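Side-chain contacts in cytidylyltransferase (Leptospira borgpetersenii serovar Hardjo-bovis, PDB 6OEW), which probably acts as a magnesium-dependent nucleotidyltransferase that passes a cytidylyl group from CTP to an acceptor: residues A[17-22]-A[27-32]; A[39-44]-A[103-108]; A[199-204]-A[208-213]. One frame throughout, in Å; residues are numbered along the deposited sequence. Where two conformers were deposited one is given.

Contact 1: A[17-22]-A[27-32]; sequences ARMGST and KIALPF
Met19 and Ile28 meet where the loop leaving strand 11-16 turns back past the short 3-10 turn at 27-29. The sulfur does most of the touching on the loop side: Met19 SD lies 3.7 Å from Ile28 CG1 and 3.8 Å from Ala29 CB. A chain bent at both chi2 and chi3 (each near -70°) folds the thioether over the turn, and a flexible unbranched residue can make that bend. The same branch of Ile28 that meets the sulfur through CG1 runs on to the loop backbone, with CD1 3.6 Å from Arg18 C. Ala17 CB borders this methyl more loosely, at 4.2 Å, and Thr67 and Leu38, from helices 65-73 and 37-45, close around the same apolar patch.

Away from that patch the fit is looser and polar. No direct hydrogen bond joins the two segments; instead a water donates to Arg18 O (2.8 Å) and to Ser21 OG (3.0 Å), and takes a weak bond from Ile28 N. An inverse gamma turn centred on Gly20 carries the chain from Met19 to Ser21. Ser21 OG, itself bonded to Arg23 O, lies 3.6 Å from Lys27 CE, so it borders the lysine's methylenes. Beyond them the ammonium leaves for Arg23 O, Ile201 O and a salt bridge with Asp202. A glycine- and arginine-bearing loop after the first strand, followed by a lysine whose side chain reaches beside the magnesium site, is consistent with the nucleotide-binding signature loop of GT-A-like nucleotidyltransferases.

Contact 2: A[39-44]-A[103-108]; sequences GFMLER and VRLTGD. With MG (magnesium ion), chain C; EDO (1,2-ethanediol), chain D.
Helix 37-45 passes strand 101-106 at the strand's outgoing end, where Met41 and Gly107 come closest, with 7.6 Å between their CA atoms. Met41 bridges the distance between helix and strand. With CG anti to the backbone N (chi1 -168°) and every later torsion also extended, its chain runs straight from the helix to the strand. CE reaches Leu105 CB at 3.8 Å and rests 3.3 Å from Thr106 O, while SD passes 4.0 Å from Gly107 CA. A long, slender thioether suits this buried place; Ile112 also packs on Met41, and Leu117 and Ile13 on Leu105.

The side chains of Thr106 and Asp108 point away from the helix. Thr106 OG1 donates to Asp108 OD1 over 2.5 Å, approaching from above the carboxylate plane, 36° out of it. The other oxygen, Asp108 OD2, binds the magnesium ion at 1.9 Å, and three waters are also bound to the metal. The chemistry thus divides at the strand end: a methionine packs against it from the helix side, and the threonine hydroxyl, as a second-shell group, probably restrains the rotation of the metal-binding carboxylate.

Contact 3: A[199-204]-A[208-213]; sequences LTIDTI and ETLKSC
Leu199 and Leu210 begin a contact between an irregular loop and the helix it leads into, helix 204-214, with an N-cap at the junction. Leu199 CB lies 4.1 Å from Leu210 CD2, the two side chains slanting across each other, and the same methyl rests 3.5 Å from Leu199 O. Farther out, Leu199 CD2 touches Cys213 SG at 4.0 Å, one turn along the helix. Leu227 and Ile231 of helix 224-233 pack on both Leu199 and Cys213, so a branched aliphatic residue and a compact thiol suit this enclosed place.

Thr200 turns its side chain from the helix; OG1 bonds to Asp108 O, tying the loop to the metal-binding residue, and only its backbone faces Leu210. Ile201 follows with CB 3.8 Å from Leu210 CD1. Leu210 thus divides its two methyls, CD2 on Leu199 and CD1 on Ile201, and the fork is aimed by a chi1 of -67° that sets CG anti to the carbonyl carbon. Asp202 uses its backbone N to bond Asp206 OD2, within the helix's first turn. Thr203 is the N-cap: its OG1 receives the N-H of Asp206, one of the first-turn amides that lack a carbonyl partner earlier in a helix. A short beta-hydroxyl side chain is well suited to that task.

Ile204 opens the helix proper at its exposed start, its O lying 3.2 Å from Glu208 CG. Here the first segment meets the second through the backbone, Glu208 N donating to Ile204 O over 2.9 Å with an N-H...O angle of 160°.

Contact 2 lies deepest, about 6 Å from the centre of the chain, whereas contacts 1 and 3 are centred about 14 and 15 Å from it. Contact 3 is nevertheless largely buried, its touching residues reaching solvent mainly at Ile204 and Glu208, while contact 1 is partly buried, with a water bridging its polar side. The chemistry follows: one methionine bridges helix and strand in contact 2, leucines, an isoleucine and a cysteine pack contact 3 alongside one helical backbone hydrogen bond, and contact 1 mixes thioether packing with polar bridging. The edge-to-face Phe32-Phe40 pair joins segments 27-32 and 39-44; Phe32 also lies against helix 204-214. All three converge near magnesium, through Lys27, Asp108 and Thr200.

Contact 1: A[17-22]-A[27-32]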
ATOM      1  N   ALA A  17      -2.383  -5.753  -6.365  1.00 27.88           N
ATOM      2  CA  ALA A  17      -3.065  -6.799  -5.614  1.00 30.36           C
ATOM      3  C   ALA A  17      -3.293  -7.969  -6.546  1.00 25.30           C
ATOM      4  O   ALA A  17      -3.530  -7.779  -7.741  1.00 26.93           O
ATOM      5  CB  ALA A  17      -4.413  -6.333  -5.054  1.00 28.21           C
ATOM      6  N   ARG A  18      -3.204  -9.182  -6.001  1.00 30.42           N
ATOM      7  CA  ARG A  18      -3.470 -10.376  -6.790  1.00 31.45           C
ATOM      8  C   ARG A  18      -3.904 -11.505  -5.868  1.00 32.02           C
ATOM      9  O   ARG A  18      -3.546 -11.539  -4.685  1.00 30.12           O
ATOM     10  CB  ARG A  18      -2.248 -10.837  -7.606  1.00 33.83           C
ATOM     11  CG  ARG A  18      -1.133 -11.406  -6.738  1.00 37.03           C
ATOM     12  CD  ARG A  18       0.102 -11.720  -7.567  1.00 40.87           C
ATOM     13  NE  ARG A  18      -0.129 -12.827  -8.495  1.00 37.34           N
ATOM     14  CZ  ARG A  18       0.807 -13.369  -9.269  1.00 43.90           C
ATOM     15  NH1 ARG A  18       2.047 -12.896  -9.245  1.00 41.34           N
ATOM     16  NH2 ARG A  18       0.500 -14.389 -10.073  1.00 43.51           N
ATOM     17  N   MET A  19      -4.683 -12.432  -6.439  1.00 29.29           N
ATOM     18  CA  MET A  19      -5.143 -13.596  -5.688  1.00 32.05           C
ATOM     19  C   MET A  19      -3.995 -14.559  -5.432  1.00 39.70           C
ATOM     20  O   MET A  19      -3.866 -15.102  -4.330  1.00 36.34           O
ATOM     21  CB  MET A  19      -6.277 -14.301  -6.452  1.00 34.09           C
ATOM     22  CG  MET A  19      -7.607 -13.497  -6.448  1.00 33.85           C
ATOM     23  SD  MET A  19      -8.398 -13.477  -4.817  1.00 34.74           S
ATOM     24  CE  MET A  19      -9.043 -15.183  -4.812  1.00 35.25           C
ATOM     25  N   GLY A  20      -3.135 -14.759  -6.427  1.00 36.80           N
ATOM     26  CA  GLY A  20      -2.025 -15.686  -6.287  1.00 39.87           C
ATOM     27  C   GLY A  20      -0.832 -15.084  -5.574  1.00 43.61           C
ATOM     28  O   GLY A  20       0.306 -15.236  -6.033  1.00 41.03           O
ATOM     29  N   SER A  21      -1.081 -14.384  -4.462  1.00 32.45           N
ATOM     30  CA  SER A  21       0.006 -13.776  -3.713  1.00 35.68           C
ATOM     31  C   SER A  21       0.950 -14.846  -3.174  1.00 34.03           C
ATOM     32  O   SER A  21       0.554 -15.976  -2.888  1.00 37.72           O
ATOM     33  CB  SER A  21      -0.537 -12.903  -2.563  1.00 32.15           C
ATOM     34  OG  SER A  21      -1.482 -13.588  -1.715  1.00 31.58           O
ATOM     35  N   THR A  22       2.211 -14.457  -2.999  1.00 41.28           N
ATOM     36  CA  THR A  22       3.217 -15.389  -2.508  1.00 43.90           C
ATOM     37  C   THR A  22       2.864 -15.898  -1.119  1.00 45.78           C
ATOM     38  O   THR A  22       2.980 -17.096  -0.833  1.00 48.45           O
ATOM     39  CB  THR A  22       4.584 -14.706  -2.502  1.00 53.51           C
ATOM     40  OG1 THR A  22       4.800 -14.054  -3.762  1.00 63.86           O
ATOM     41  CG2 THR A  22       5.677 -15.720  -2.286  1.00 59.79           C
ATOM     42  N   LYS A  27      -5.908 -14.154   0.092  1.00 30.50           N
ATOM     43  CA  LYS A  27      -6.220 -13.363   1.274  1.00 36.76           C
ATOM     44  C   LYS A  27      -6.996 -12.099   0.919  1.00 34.44           C
ATOM     45  O   LYS A  27      -7.815 -11.648   1.716  1.00 33.32           O
ATOM     46  CB  LYS A  27      -4.932 -13.012   2.024  1.00 33.10           C
ATOM     47  CG  LYS A  27      -3.978 -12.073   1.224  1.00 31.19           C
ATOM     48  CD  LYS A  27      -2.538 -12.167   1.742  1.00 31.17           C
ATOM     49  CE  LYS A  27      -1.610 -11.206   0.971  1.00 41.70           C
ATOM     50  NZ  LYS A  27      -0.173 -11.469   1.295  1.00 32.89           N
ATOM     51  N   ILE A  28      -6.774 -11.522  -0.269  1.00 32.36           N
ATOM     52  CA  ILE A  28      -7.447 -10.263  -0.571  1.00 32.69           C
ATOM     53  C   ILE A  28      -8.947 -10.447  -0.708  1.00 37.74           C
ATOM     54  O   ILE A  28      -9.697  -9.467  -0.603  1.00 37.66           O
ATOM     55  CB  ILE A  28      -6.872  -9.617  -1.847  1.00 31.42           C
ATOM     56  CG1 ILE A  28      -7.102 -10.493  -3.081  1.00 32.52           C
ATOM     57  CG2 ILE A  28      -5.388  -9.266  -1.642  1.00 33.60           C
ATOM     58  CD1 ILE A  28      -6.663  -9.811  -4.391  1.00 34.52           C
ATOM     59  N   ALA A  29      -9.406 -11.684  -0.917  1.00 34.65           N
ATOM     60  CA  ALA A  29     -10.820 -12.014  -1.025  1.00 34.00           C
ATOM     61  C   ALA A  29     -11.411 -12.539   0.281  1.00 37.42           C
ATOM     62  O   ALA A  29     -12.580 -12.933   0.300  1.00 39.02           O
ATOM     63  CB  ALA A  29     -11.037 -13.048  -2.151  1.00 33.97           C
ATOM     64  N   LEU A  30     -10.637 -12.572   1.363  1.00 32.80           N
ATOM     65  CA  LEU A  30     -11.161 -13.049   2.632  1.00 35.68           C
ATOM     66  C   LEU A  30     -12.219 -12.092   3.185  1.00 36.44           C
ATOM     67  O   LEU A  30     -12.101 -10.863   3.039  1.00 37.21           O
ATOM     68  CB  LEU A  30     -10.046 -13.196   3.659  1.00 34.44           C
ATOM     69  CG  LEU A  30      -9.116 -14.388   3.553  1.00 38.61           C
ATOM     70  CD1 LEU A  30      -7.931 -14.194   4.470  1.00 37.93           C
ATOM     71  CD2 LEU A  30      -9.910 -15.627   3.953  1.00 39.75           C
ATOM     72  N   PRO A  31     -13.245 -12.630   3.842  1.00 34.71           N
ATOM     73  CA  PRO A  31     -14.240 -11.774   4.497  1.00 39.00           C
ATOM     74  C   PRO A  31     -13.570 -10.876   5.524  1.00 44.57           C
ATOM     75  O   PRO A  31     -12.706 -11.320   6.284  1.00 40.82           O
ATOM     76  CB  PRO A  31     -15.187 -12.777   5.168  1.00 39.84           C
ATOM     77  CG  PRO A  31     -15.000 -14.048   4.422  1.00 49.10           C
ATOM     78  CD  PRO A  31     -13.582 -14.067   3.943  1.00 36.22           C
ATOM     79  N   PHE A  32     -13.969  -9.604   5.532  1.00 40.02           N
ATOM     80  CA  PHE A  32     -13.371  -8.622   6.433  1.00 40.59           C
ATOM     81  C   PHE A  32     -14.397  -7.523   6.690  1.00 42.05           C
ATOM     82  O   PHE A  32     -14.802  -6.821   5.756  1.00 37.43           O
ATOM     83  CB  PHE A  32     -12.076  -8.053   5.829  1.00 34.57           C
ATOM     84  CG  PHE A  32     -11.175  -7.375   6.840  1.00 40.36           C
ATOM     85  CD1 PHE A  32     -10.730  -8.058   7.958  1.00 39.03           C
ATOM     86  CD2 PHE A  32     -10.778  -6.062   6.665  1.00 37.98           C
ATOM     87  CE1 PHE A  32      -9.909  -7.450   8.887  1.00 37.01           C
ATOM     88  CE2 PHE A  32      -9.936  -5.433   7.593  1.00 34.01           C
ATOM     89  CZ  PHE A  32      -9.501  -6.125   8.703  1.00 36.39           C
TER
HETATM   90  O   HOH W   1      -4.259 -12.698  -2.220  1.00 30.51           O

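Contact 2: A[39-44]-A[103-108]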
ATOM      1  N   GLY A  39     -11.592  -4.935  -0.474  1.00 31.78           N
ATOM      2  CA  GLY A  39     -12.676  -3.952  -0.465  1.00 38.41           C
ATOM      3  C   GLY A  39     -12.606  -2.999   0.720  1.00 39.79           C
ATOM      4  O   GLY A  39     -12.856  -1.793   0.588  1.00 34.92           O
ATOM      5  N   PHE A  40     -12.267  -3.526   1.896  1.00 35.53           N
ATOM      6  CA  PHE A  40     -12.059  -2.687   3.071  1.00 35.54           C
ATOM      7  C   PHE A  40     -11.000  -1.622   2.813  1.00 38.51           C
ATOM      8  O   PHE A  40     -11.176  -0.450   3.185  1.00 31.76           O
ATOM      9  CB  PHE A  40     -11.649  -3.574   4.248  1.00 32.59           C
ATOM     10  CG  PHE A  40     -11.922  -2.970   5.584  1.00 35.04           C
ATOM     11  CD1 PHE A  40     -13.026  -3.381   6.326  1.00 36.79           C
ATOM     12  CD2 PHE A  40     -11.086  -1.992   6.109  1.00 35.61           C
ATOM     13  CE1 PHE A  40     -13.293  -2.839   7.573  1.00 39.83           C
ATOM     14  CE2 PHE A  40     -11.360  -1.435   7.370  1.00 37.88           C
ATOM     15  CZ  PHE A  40     -12.462  -1.852   8.089  1.00 42.42           C
ATOM     16  N   MET A  41      -9.881  -2.021   2.209  1.00 34.75           N
ATOM     17  CA  MET A  41      -8.814  -1.081   1.877  1.00 35.10           C
ATOM     18  C   MET A  41      -9.313   0.020   0.947  1.00 29.78           C
ATOM     19  O   MET A  41      -9.047   1.209   1.167  1.00 32.45           O
ATOM     20  CB  MET A  41      -7.648  -1.827   1.236  1.00 32.31           C
ATOM     21  CG  MET A  41      -6.381  -0.981   1.112  1.00 28.45           C
ATOM     22  SD  MET A  41      -5.116  -1.879   0.192  1.00 31.93           S
ATOM     23  CE  MET A  41      -3.790  -0.648   0.198  1.00 28.38           C
ATOM     24  N   LEU A  42     -10.041  -0.365  -0.099  1.00 28.60           N
ATOM     25  CA  LEU A  42     -10.558   0.613  -1.043  1.00 33.23           C
ATOM     26  C   LEU A  42     -11.510   1.587  -0.352  1.00 32.53           C
ATOM     27  O   LEU A  42     -11.454   2.793  -0.602  1.00 32.36           O
ATOM     28  CB  LEU A  42     -11.234  -0.108  -2.210  1.00 30.27           C
ATOM     29  CG  LEU A  42     -10.305  -0.962  -3.095  1.00 32.02           C
ATOM     30  CD1 LEU A  42     -11.082  -1.642  -4.211  1.00 31.01           C
ATOM     31  CD2 LEU A  42      -9.189  -0.112  -3.697  1.00 33.38           C
ATOM     32  N   GLU A  43     -12.358   1.090   0.552  1.00 31.22           N
ATOM     33  CA  GLU A  43     -13.251   1.988   1.287  1.00 35.64           C
ATOM     34  C   GLU A  43     -12.467   2.980   2.144  1.00 37.74           C
ATOM     35  O   GLU A  43     -12.853   4.151   2.254  1.00 35.45           O
ATOM     36  CB  GLU A  43     -14.219   1.185   2.153  1.00 38.42           C
ATOM     37  CG  GLU A  43     -15.258   0.443   1.348  1.00 39.59           C
ATOM     38  CD  GLU A  43     -16.372  -0.087   2.208  1.00 45.28           C
ATOM     39  OE1 GLU A  43     -16.857   0.645   3.090  1.00 45.29           O
ATOM     40  OE2 GLU A  43     -16.752  -1.254   2.014  1.00 43.98           O
ATOM     41  N   ARG A  44     -11.355   2.535   2.745  1.00 31.41           N
ATOM     42  CA  ARG A  44     -10.521   3.446   3.525  1.00 38.39           C
ATOM     43  C   ARG A  44      -9.843   4.489   2.643  1.00 35.82           C
ATOM     44  O   ARG A  44      -9.679   5.648   3.051  1.00 34.01           O
ATOM     45  CB  ARG A  44      -9.499   2.641   4.325  1.00 34.12           C
ATOM     46  CG  ARG A  44     -10.159   1.974   5.535  1.00 37.78           C
ATOM     47  CD  ARG A  44      -9.184   1.181   6.380  1.00 37.49           C
ATOM     48  NE  ARG A  44      -8.139   1.996   7.011  1.00 35.26           N
ATOM     49  CZ  ARG A  44      -8.297   2.739   8.105  1.00 35.64           C
ATOM     50  NH1 ARG A  44      -9.477   2.834   8.715  1.00 43.06           N
ATOM     51  NH2 ARG A  44      -7.258   3.400   8.598  1.00 32.44           N
ATOM     52  N   VAL A 103       1.573   6.972  -6.140  1.00 28.05           N
ATOM     53  CA  VAL A 103       1.497   6.497  -4.762  1.00 26.31           C
ATOM     54  C   VAL A 103       1.371   4.978  -4.835  1.00 31.23           C
ATOM     55  O   VAL A 103       0.341   4.442  -5.265  1.00 28.97           O
ATOM     56  CB  VAL A 103       0.341   7.128  -3.983  1.00 27.72           C
ATOM     57  CG1 VAL A 103       0.342   6.601  -2.538  1.00 32.10           C
ATOM     58  CG2 VAL A 103       0.442   8.651  -4.015  1.00 28.39           C
ATOM     59  N   ARG A 104       2.438   4.286  -4.467  1.00 24.98           N
ATOM     60  CA  ARG A 104       2.471   2.829  -4.563  1.00 28.78           C
ATOM     61  C   ARG A 104       2.001   2.213  -3.252  1.00 29.82           C
ATOM     62  O   ARG A 104       2.611   2.451  -2.205  1.00 29.60           O
ATOM     63  CB  ARG A 104       3.869   2.328  -4.887  1.00 27.21           C
ATOM     64  CG  ARG A 104       3.815   0.797  -4.998  1.00 32.66           C
ATOM     65  CD  ARG A 104       5.109   0.162  -4.720  1.00 35.19           C
ATOM     66  NE  ARG A 104       5.099  -1.299  -4.915  1.00 28.42           N
ATOM     67  CZ  ARG A 104       6.120  -2.043  -4.521  1.00 36.02           C
ATOM     68  NH1 ARG A 104       7.128  -1.434  -3.906  1.00 42.09           N
ATOM     69  NH2 ARG A 104       6.142  -3.359  -4.739  1.00 29.81           N
ATOM     70  N   LEU A 105       0.919   1.427  -3.315  1.00 27.99           N
ATOM     71  CA  LEU A 105       0.407   0.657  -2.197  1.00 26.73           C
ATOM     72  C   LEU A 105       0.261  -0.786  -2.642  1.00 26.51           C
ATOM     73  O   LEU A 105       0.159  -1.075  -3.837  1.00 26.98           O
ATOM     74  CB  LEU A 105      -0.968   1.127  -1.710  1.00 24.99           C
ATOM     75  CG  LEU A 105      -1.127   2.612  -1.385  1.00 25.96           C
ATOM     76  CD1 LEU A 105      -2.592   2.883  -1.003  1.00 27.93           C
ATOM     77  CD2 LEU A 105      -0.184   3.017  -0.265  1.00 30.37           C
ATOM     78  N   THR A 106       0.197  -1.681  -1.659  1.00 23.74           N
ATOM     79  CA  THR A 106      -0.005  -3.098  -1.939  1.00 23.88           C
ATOM     80  C   THR A 106      -1.225  -3.580  -1.167  1.00 26.47           C
ATOM     81  O   THR A 106      -1.532  -3.082  -0.071  1.00 29.80           O
ATOM     82  CB  THR A 106       1.213  -3.939  -1.551  1.00 36.44           C
ATOM     83  OG1 THR A 106       1.350  -3.959  -0.123  1.00 52.03           O
ATOM     84  CG2 THR A 106       2.490  -3.382  -2.183  1.00 27.61           C
ATOM     85  N   GLY A 107      -1.908  -4.559  -1.743  1.00 34.36           N
ATOM     86  CA  GLY A 107      -3.159  -5.042  -1.189  1.00 36.37           C
ATOM     87  C   GLY A 107      -3.051  -5.856   0.089  1.00 31.72           C
ATOM     88  O   GLY A 107      -4.046  -6.434   0.543  1.00 33.11           O
ATOM     89  N   ASP A 108      -1.869  -5.959   0.683  1.00 29.32           N
ATOM     90  CA  ASP A 108      -1.816  -6.582   2.001  1.00 36.85           C
ATOM     91  C   ASP A 108      -1.806  -5.551   3.125  1.00 34.37           C
ATOM     92  O   ASP A 108      -1.433  -5.876   4.258  1.00 33.44           O
ATOM     93  CB  ASP A 108      -0.614  -7.501   2.114  1.00 43.83           C
ATOM     94  CG  ASP A 108       0.645  -6.829   1.703  1.00 41.12           C
ATOM     95  OD1 ASP A 108       0.681  -5.561   1.716  1.00 41.15           O
ATOM     96  OD2 ASP A 108       1.578  -7.574   1.324  1.00 51.98           O
TER
HETATM   97 MG    MG C 301       3.492  -7.533   1.438  1.00 59.90          MG
HETATM   98  C1  EDO D 302      -9.637   7.275   7.247  1.00 49.24           C
HETATM   99  O1  EDO D 302      -9.034   8.459   6.698  1.00 42.69           O
HETATM  100  C2  EDO D 302      -8.779   6.039   6.956  1.00 49.69           C
HETATM  101  O2  EDO D 302      -8.499   5.962   5.549  1.00 36.63           O
HETATM  102  O   HOH W   2       3.309  -7.945   3.792  1.00 43.07           O
HETATM  103  O   HOH W   3       2.998  -9.945   1.278  1.00 43.79           O
HETATM  104  O   HOH W   4       5.862  -7.347   1.821  1.00 57.28           O

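Contact 3: A[199-204]-A[208-213]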
ATOM      1  N   LEU A 199       0.579  -5.131  11.116  1.00 34.69           N
ATOM      2  CA  LEU A 199      -0.800  -4.955  10.684  1.00 39.60           C
ATOM      3  C   LEU A 199      -0.940  -5.203   9.187  1.00 39.17           C
ATOM      4  O   LEU A 199      -1.865  -4.697   8.544  1.00 34.94           O
ATOM      5  CB  LEU A 199      -1.299  -3.557  11.086  1.00 34.45           C
ATOM      6  CG  LEU A 199      -1.294  -3.359  12.614  1.00 36.83           C
ATOM      7  CD1 LEU A 199      -1.626  -1.929  13.017  1.00 41.64           C
ATOM      8  CD2 LEU A 199      -2.246  -4.341  13.290  1.00 42.85           C
ATOM      9  N   THR A 200      -0.037  -5.983   8.619  1.00 35.90           N
ATOM     10  CA  THR A 200      -0.176  -6.457   7.257  1.00 31.89           C
ATOM     11  C   THR A 200      -0.743  -7.876   7.305  1.00 32.42           C
ATOM     12  O   THR A 200      -0.810  -8.495   8.378  1.00 36.93           O
ATOM     13  CB  THR A 200       1.183  -6.394   6.551  1.00 42.20           C
ATOM     14  OG1 THR A 200       1.057  -6.831   5.197  1.00 60.39           O
ATOM     15  CG2 THR A 200       2.199  -7.217   7.295  1.00 33.72           C
ATOM     16  N   ILE A 201      -1.241  -8.360   6.169  1.00 32.17           N
ATOM     17  CA  ILE A 201      -1.848  -9.695   6.133  1.00 35.00           C
ATOM     18  C   ILE A 201      -0.998 -10.598   5.245  1.00 35.13           C
ATOM     19  O   ILE A 201      -0.956 -10.452   4.015  1.00 34.19           O
ATOM     20  CB  ILE A 201      -3.318  -9.665   5.688  1.00 33.38           C
ATOM     21  CG1 ILE A 201      -3.856 -11.102   5.631  1.00 35.81           C
ATOM     22  CG2 ILE A 201      -3.513  -8.895   4.356  1.00 34.31           C
ATOM     23  CD1 ILE A 201      -5.321 -11.196   5.889  1.00 39.63           C
ATOM     24  N   ASP A 202      -0.292 -11.516   5.896  1.00 35.10           N
ATOM     25  CA  ASP A 202       0.466 -12.560   5.250  1.00 37.22           C
ATOM     26  C   ASP A 202       0.209 -13.931   5.852  1.00 38.30           C
ATOM     27  O   ASP A 202       0.590 -14.924   5.231  1.00 39.82           O
ATOM     28  CB  ASP A 202       1.968 -12.274   5.332  1.00 38.34           C
ATOM     29  CG  ASP A 202       2.391 -11.114   4.461  1.00 41.86           C
ATOM     30  OD1 ASP A 202       2.147 -11.165   3.226  1.00 42.01           O
ATOM     31  OD2 ASP A 202       2.972 -10.163   5.027  1.00 43.24           O
ATOM     32  N   THR A 203      -0.418 -14.013   7.027  1.00 38.59           N
ATOM     33  CA  THR A 203      -0.715 -15.278   7.684  1.00 43.07           C
ATOM     34  C   THR A 203      -2.128 -15.232   8.247  1.00 44.25           C
ATOM     35  O   THR A 203      -2.751 -14.163   8.365  1.00 40.11           O
ATOM     36  CB  THR A 203       0.248 -15.577   8.834  1.00 47.39           C
ATOM     37  OG1 THR A 203       0.103 -14.547   9.821  1.00 48.96           O
ATOM     38  CG2 THR A 203       1.680 -15.626   8.352  1.00 46.53           C
ATOM     39  N   ILE A 204      -2.608 -16.410   8.648  1.00 38.66           N
ATOM     40  CA  ILE A 204      -3.905 -16.516   9.311  1.00 39.65           C
ATOM     41  C   ILE A 204      -3.897 -15.736  10.622  1.00 50.68           C
ATOM     42  O   ILE A 204      -4.900 -15.112  11.004  1.00 40.67           O
ATOM     43  CB  ILE A 204      -4.262 -17.998   9.536  1.00 41.94           C
ATOM     44  CG1 ILE A 204      -4.642 -18.652   8.215  1.00 45.45           C
ATOM     45  CG2 ILE A 204      -5.385 -18.144  10.549  1.00 43.64           C
ATOM     46  CD1 ILE A 204      -5.693 -17.898   7.476  1.00 40.39           C
ATOM     47  N   GLU A 208      -6.471 -12.857  11.920  1.00 39.50           N
ATOM     48  CA  GLU A 208      -7.184 -12.856  13.195  0.57 41.48           C
ATOM     49  C   GLU A 208      -6.947 -11.553  13.947  1.00 41.27           C
ATOM     50  O   GLU A 208      -7.868 -10.987  14.545  1.00 42.09           O
ATOM     51  CB  GLU A 208      -6.725 -14.037  14.053  0.57 43.69           C
ATOM     52  CG  GLU A 208      -6.966 -15.422  13.433  0.57 46.97           C
ATOM     53  CD  GLU A 208      -6.332 -16.564  14.230  0.57 51.47           C
ATOM     54  OE1 GLU A 208      -5.451 -16.313  15.080  0.57 52.78           O
ATOM     55  OE2 GLU A 208      -6.719 -17.723  14.002  0.57 51.78           O
ATOM     56  N   THR A 209      -5.694 -11.093  13.947  1.00 40.50           N
ATOM     57  CA  THR A 209      -5.338  -9.808  14.557  1.00 40.39           C
ATOM     58  C   THR A 209      -6.118  -8.663  13.924  1.00 42.00           C
ATOM     59  O   THR A 209      -6.692  -7.810  14.622  1.00 42.79           O
ATOM     60  CB  THR A 209      -3.832  -9.565  14.386  1.00 39.82           C
ATOM     61  OG1 THR A 209      -3.103 -10.595  15.068  1.00 41.60           O
ATOM     62  CG2 THR A 209      -3.414  -8.165  14.931  1.00 39.87           C
ATOM     63  N   LEU A 210      -6.115  -8.605  12.595  1.00 37.15           N
ATOM     64  CA  LEU A 210      -6.791  -7.517  11.897  1.00 43.40           C
ATOM     65  C   LEU A 210      -8.293  -7.586  12.116  1.00 42.37           C
ATOM     66  O   LEU A 210      -8.958  -6.554  12.249  1.00 37.26           O
ATOM     67  CB  LEU A 210      -6.457  -7.574  10.405  1.00 34.20           C
ATOM     68  CG  LEU A 210      -4.990  -7.286  10.063  1.00 35.37           C
ATOM     69  CD1 LEU A 210      -4.709  -7.707   8.650  1.00 36.44           C
ATOM     70  CD2 LEU A 210      -4.684  -5.789  10.227  1.00 35.96           C
ATOM     71  N   LYS A 211      -8.844  -8.798  12.161  1.00 39.78           N
ATOM     72  CA  LYS A 211     -10.268  -8.929  12.447  1.00 44.24           C
ATOM     73  C   LYS A 211     -10.593  -8.392  13.831  1.00 46.64           C
ATOM     74  O   LYS A 211     -11.627  -7.741  14.029  1.00 44.17           O
ATOM     75  CB  LYS A 211     -10.692 -10.392  12.308  1.00 40.65           C
ATOM     76  CG  LYS A 211     -10.994 -10.755  10.861  1.00 39.91           C
ATOM     77  CD  LYS A 211     -11.211 -12.286  10.648  1.00 42.89           C
ATOM     78  CE  LYS A 211     -11.789 -13.030  11.814  1.00 51.13           C
ATOM     79  NZ  LYS A 211     -11.935 -14.532  11.519  1.00 44.69           N
ATOM     80  N   SER A 212      -9.716  -8.640  14.798  1.00 41.99           N
ATOM     81  CA  SER A 212      -9.951  -8.109  16.133  1.00 49.55           C
ATOM     82  C   SER A 212      -9.863  -6.583  16.141  1.00 48.15           C
ATOM     83  O   SER A 212     -10.700  -5.912  16.757  1.00 44.39           O
ATOM     84  CB  SER A 212      -8.960  -8.733  17.106  1.00 47.96           C
ATOM     85  OG  SER A 212      -9.258 -10.104  17.266  1.00 52.47           O
ATOM     86  N   CYS A 213      -8.884  -6.028  15.423  1.00 41.51           N
ATOM     87  CA  CYS A 213      -8.724  -4.582  15.311  1.00 45.89           C
ATOM     88  C   CYS A 213     -10.018  -3.899  14.903  1.00 48.69           C
ATOM     89  O   CYS A 213     -10.493  -2.979  15.584  1.00 49.63           O
ATOM     90  CB  CYS A 213      -7.643  -4.248  14.280  1.00 47.33           C
ATOM     91  SG  CYS A 213      -5.967  -4.456  14.827  1.00 43.39           S
TER